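Local coordinates for substrate binding periplasmic protein (Ralstonia solanacearum, PDB 3LOP) that binds leucine in a cleft and probably hands such amino acids to a membrane transporter as a periplasmic solute receptor, at residues 120-123 and 124-127; 285-288 and 289-293. All coordinates share one frame; numbering follows the deposited sequence.

Interaction 1. Residues 120-123 and 124-127. With LEU (leucine), chain B.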
loop_
_atom_site.group_PDB
_atom_site.type_symbol
_atom_site.label_atom_id
_atom_site.label_comp_id
_atom_site.label_asym_id
_atom_site.label_seq_id
_atom_site.Cartn_x
_atom_site.Cartn_y
_atom_site.Cartn_z
ATOM N N PRO A 120 3.235 6.078 8.870
ATOM C CA PRO A 120 2.974 4.798 8.209
ATOM C C PRO A 120 2.057 3.938 9.067
ATOM O O PRO A 120 2.217 3.871 10.289
ATOM C CB PRO A 120 4.370 4.195 8.068
ATOM C CG PRO A 120 5.095 4.738 9.271
ATOM C CD PRO A 120 4.645 6.184 9.288
ATOM N N ILE A 121 1.096 3.282 8.427
ATOM C CA ILE A 121 0.168 2.424 9.149
ATOM C C ILE A 121 0.517 0.947 8.984
ATOM O O ILE A 121 0.821 0.261 9.957
ATOM C CB ILE A 121 -1.283 2.651 8.669
ATOM C CG1 ILE A 121 -1.747 4.056 9.067
ATOM C CG2 ILE A 121 -2.206 1.587 9.257
ATOM C CD1 ILE A 121 -3.137 4.420 8.555
ATOM N N LYS A 122 0.500 0.467 7.749
ATOM C CA LYS A 122 0.768 -0.944 7.501
ATOM C C LYS A 122 2.184 -1.422 7.803
ATOM O O LYS A 122 3.148 -0.650 7.751
ATOM C CB LYS A 122 0.399 -1.297 6.058
ATOM C CG LYS A 122 1.289 -0.694 4.993
ATOM C CD LYS A 122 0.550 -0.669 3.658
ATOM C CE LYS A 122 1.445 -0.237 2.508
ATOM N NZ LYS A 122 2.240 -1.380 1.971
ATOM N N ALA A 123 2.288 -2.706 8.140
ATOM C CA ALA A 123 3.576 -3.328 8.417
ATOM C C ALA A 123 4.448 -3.044 7.198
ATOM O O ALA A 123 3.950 -2.987 6.073
ATOM C CB ALA A 123 3.402 -4.829 8.620
ATOM N N SER A 124 5.746 -2.876 7.434
ATOM C CA SER A 124 6.711 -2.525 6.389
ATOM C C SER A 124 7.081 -3.603 5.374
ATOM O O SER A 124 6.814 -4.786 5.570
ATOM C CB SER A 124 7.999 -2.042 7.044
ATOM O OG SER A 124 8.722 -3.146 7.569
ATOM N N TYR A 125 7.722 -3.173 4.290
ATOM C CA TYR A 125 8.173 -4.096 3.256
ATOM C C TYR A 125 9.194 -5.065 3.838
ATOM O O TYR A 125 9.216 -6.242 3.477
ATOM C CB TYR A 125 8.831 -3.359 2.084
ATOM C CG TYR A 125 7.892 -2.585 1.192
ATOM C CD1 TYR A 125 6.561 -2.968 1.039
ATOM C CD2 TYR A 125 8.357 -1.503 0.447
ATOM C CE1 TYR A 125 5.714 -2.291 0.161
ATOM C CE2 TYR A 125 7.524 -0.822 -0.430
ATOM C CZ TYR A 125 6.204 -1.221 -0.569
ATOM O OH TYR A 125 5.367 -0.553 -1.426
ATOM N N GLN A 126 10.050 -4.570 4.730
ATOM C CA GLN A 126 11.058 -5.434 5.332
ATOM C C GLN A 126 10.396 -6.536 6.153
ATOM O O GLN A 126 10.856 -7.674 6.153
ATOM C CB GLN A 126 12.012 -4.628 6.213
ATOM C CG GLN A 126 13.245 -5.418 6.663
ATOM C CD GLN A 126 14.064 -5.942 5.493
ATOM O OE1 GLN A 126 14.508 -5.173 4.637
ATOM N NE2 GLN A 126 14.270 -7.255 5.451
ATOM N N GLN A 127 9.313 -6.202 6.850
ATOM C CA GLN A 127 8.606 -7.207 7.633
ATOM C C GLN A 127 8.013 -8.247 6.688
ATOM O O GLN A 127 8.050 -9.442 6.976
ATOM C CB GLN A 127 7.489 -6.576 8.467
ATOM C CG GLN A 127 7.968 -5.667 9.584
ATOM C CD GLN A 127 6.820 -5.167 10.440
ATOM O OE1 GLN A 127 6.293 -5.897 11.285
ATOM N NE2 GLN A 127 6.411 -3.926 10.214
HETATM N N LEU B . 3.212 2.723 -3.354
HETATM C CA LEU B . 3.417 1.863 -4.553
HETATM C C LEU B . 2.209 0.973 -4.769
HETATM O O LEU B . 2.039 0.504 -5.911
HETATM C CB LEU B . 4.653 1.005 -4.351
HETATM C CG LEU B . 5.752 1.943 -3.865
HETATM C CD1 LEU B . 6.569 1.294 -2.839
HETATM C CD2 LEU B . 6.578 2.386 -5.005
HETATM O OXT LEU B . 1.455 0.757 -3.792
#
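K122 and Y125 cross at a slant, with K122 NZ alone coming near the ring, 4.0 Å from Y125 CE1. CG of K122 lies between its own backbone N and carbonyl carbon (chi1 69°), and a last bend swings NZ round toward the ring. NZ also makes a weak hydrogen bond to S229 OG. A lysine suits this place: its methylene chain can be buried while the amine at its end still finds that polar partner.

Y125, in the first turn of helix 125-138, turns a ring edge toward the bound leucine's isobutyl group. The modelled approach there is too close to be trusted in detail. L153 of helix 152-166 also touches the tyrosine side chain. A flat, largely apolar ring with a hydroxyl suits a wall that faces both a hydrocarbon chain and a metal: Y125, K122 and A106 are the residues lining the magnesium site, and the tyrosine side chain comes within about 3 Å of the ion at the nearest atoms.

S124 is the N-cap. Its OG accepts from Q127 N at 3.2 Å with an N-H...O angle of 157°, a good fit for a short hydroxyl-bearing residue. Q127 folds back against A123, its CD 3.9 Å from A123 CB, and the small methyl of alanine lets the glutamine chain pack close.

The capping bond thus occupies an amide of the helix's opening turn, where backbone donors lack helical acceptors, and probably steadies the turn that sets Y125 beside ligand and metal.

Interaction 2. Residues 285-288 and 289-293; sequences RAVE and GFVAA. With LEU (leucine), chain B.
R285 meets the carboxylate of the bound leucine with two N-H groups on one oxygen: NH1 lies 2.9 Å and NH2 3.0 Å from LEU OXT, which sits at the guanidinium edge near its plane. Arginine suits the task because its flat cation offers paired donors to an anion. Bends at chi2 and chi3 (-38° and -68°) curl the chain round so that its guanidinium lies beside E288, about one turn further along the helix.

R285 NE bonds to E288 OE1 at 2.7 Å in a salt bridge, and NH2 adds a weak bond to that oxygen. The carboxylate uses its syn side, though the donor stands 33° out of its plane. A buried glutamate held this way would help to fix the rotation of the guanidinium and offset its charge.

Both residues belong to the opening of helix 284-303, which in this periplasmic binding protein fold lies against helices 19-38 and 263-275. Ordinary i to i+4 bonds carry it onward; V291 N to V287 O, 2.8 Å, is one of them. Branched valines one turn apart present methyls to each other, V287 CG1 being 4.1 Å from V291 CG2.

Further out, F290 packs between two helices, edge-to-face with Y32 of helix 19-38 and against F268 of helix 263-275; a large aromatic suits a place where it meets two other rings. D232 accepts a hydrogen bond from the backbone N of R285.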
loop_
_atom_site.group_PDB
_atom_site.type_symbol
_atom_site.label_atom_id
_atom_site.label_comp_id
_atom_site.label_asym_id
_atom_site.label_seq_id
_atom_site.Cartn_x
_atom_site.Cartn_y
_atom_site.Cartn_z
ATOM N N ARG A 285 -6.425 -2.677 -1.849
ATOM C CA ARG A 285 -6.041 -1.270 -1.840
ATOM C C ARG A 285 -7.194 -0.349 -1.441
ATOM O O ARG A 285 -6.965 0.701 -0.847
ATOM C CB ARG A 285 -5.458 -0.848 -3.198
ATOM C CG ARG A 285 -4.274 -1.702 -3.691
ATOM C CD ARG A 285 -3.313 -2.132 -2.576
ATOM N NE ARG A 285 -2.546 -1.041 -1.969
ATOM C CZ ARG A 285 -1.451 -0.491 -2.493
ATOM N NH1 ARG A 285 -0.968 -0.912 -3.658
ATOM N NH2 ARG A 285 -0.814 0.466 -1.828
ATOM N N ALA A 286 -8.431 -0.733 -1.745
ATOM C CA ALA A 286 -9.566 0.102 -1.359
ATOM C C ALA A 286 -9.708 0.039 0.161
ATOM O O ALA A 286 -10.036 1.034 0.813
ATOM C CB ALA A 286 -10.843 -0.387 -2.037
ATOM N N VAL A 287 -9.462 -1.139 0.727
ATOM C CA VAL A 287 -9.536 -1.295 2.174
ATOM C C VAL A 287 -8.436 -0.461 2.825
ATOM O O VAL A 287 -8.649 0.139 3.877
ATOM C CB VAL A 287 -9.400 -2.781 2.579
ATOM C CG1 VAL A 287 -9.171 -2.913 4.086
ATOM C CG2 VAL A 287 -10.671 -3.525 2.186
ATOM N N GLU A 288 -7.266 -0.412 2.189
ATOM C CA GLU A 288 -6.149 0.371 2.708
ATOM C C GLU A 288 -6.549 1.849 2.786
ATOM O O GLU A 288 -6.246 2.531 3.761
ATOM C CB GLU A 288 -4.919 0.208 1.804
ATOM C CG GLU A 288 -3.642 0.800 2.384
ATOM C CD GLU A 288 -2.428 0.577 1.495
ATOM O OE1 GLU A 288 -2.447 -0.370 0.679
ATOM O OE2 GLU A 288 -1.449 1.343 1.622
ATOM N N GLY A 289 -7.243 2.335 1.760
ATOM C CA GLY A 289 -7.674 3.723 1.756
ATOM C C GLY A 289 -8.737 3.984 2.810
ATOM O O GLY A 289 -8.739 5.031 3.465
ATOM N N PHE A 290 -9.651 3.030 2.954
ATOM C CA PHE A 290 -10.740 3.093 3.929
ATOM C C PHE A 290 -10.137 3.173 5.339
ATOM O O PHE A 290 -10.518 4.025 6.151
ATOM C CB PHE A 290 -11.591 1.823 3.780
ATOM C CG PHE A 290 -12.907 1.848 4.515
ATOM C CD1 PHE A 290 -14.031 2.441 3.945
ATOM C CD2 PHE A 290 -13.035 1.224 5.748
ATOM C CE1 PHE A 290 -15.271 2.401 4.597
ATOM C CE2 PHE A 290 -14.269 1.180 6.409
ATOM C CZ PHE A 290 -15.386 1.769 5.830
ATOM N N VAL A 291 -9.185 2.285 5.611
ATOM C CA VAL A 291 -8.518 2.231 6.911
ATOM C C VAL A 291 -7.732 3.505 7.214
ATOM O O VAL A 291 -7.799 4.033 8.325
ATOM C CB VAL A 291 -7.576 1.000 6.986
ATOM C CG1 VAL A 291 -6.665 1.095 8.199
ATOM C CG2 VAL A 291 -8.406 -0.277 7.073
ATOM N N ALA A 292 -6.988 4.001 6.232
ATOM C CA ALA A 292 -6.210 5.216 6.438
ATOM C C ALA A 292 -7.141 6.377 6.765
ATOM O O ALA A 292 -6.880 7.161 7.682
ATOM C CB ALA A 292 -5.388 5.532 5.199
ATOM N N ALA A 293 -8.238 6.474 6.019
ATOM C CA ALA A 293 -9.204 7.541 6.242
ATOM C C ALA A 293 -9.817 7.456 7.637
ATOM O O ALA A 293 -10.002 8.475 8.297
ATOM C CB ALA A 293 -10.301 7.488 5.182
HETATM N N LEU B . 3.212 2.723 -3.354
HETATM C CA LEU B . 3.417 1.863 -4.553
HETATM C C LEU B . 2.209 0.973 -4.769
HETATM O O LEU B . 2.039 0.504 -5.911
HETATM C CB LEU B . 4.653 1.005 -4.351
HETATM C CG LEU B . 5.752 1.943 -3.865
HETATM C CD1 LEU B . 6.569 1.294 -2.839
HETATM C CD2 LEU B . 6.578 2.386 -5.005
HETATM O OXT LEU B . 1.455 0.757 -3.792
#

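How the interactions relate
From the N terminus, the chain builds a five-stranded parallel sheet ending in strand 118-119, and interaction 1 follows at once, turning from that strand into helix 125-138. The four-stranded sheet, 144-149 to 224-227, comes next, and only then does helix 284-303 bring in interaction 2. Both contacts are local, so neither closes a long loop, and they stand in series without nesting or crossing. In space they touch: K122 CE lies 3.4 Å from E288 OE2, and I121 CD1 packs on A292 CA at 3.8 Å. The late helix therefore lies against the loop leaving the first sheet, and both stretches border the same leucine.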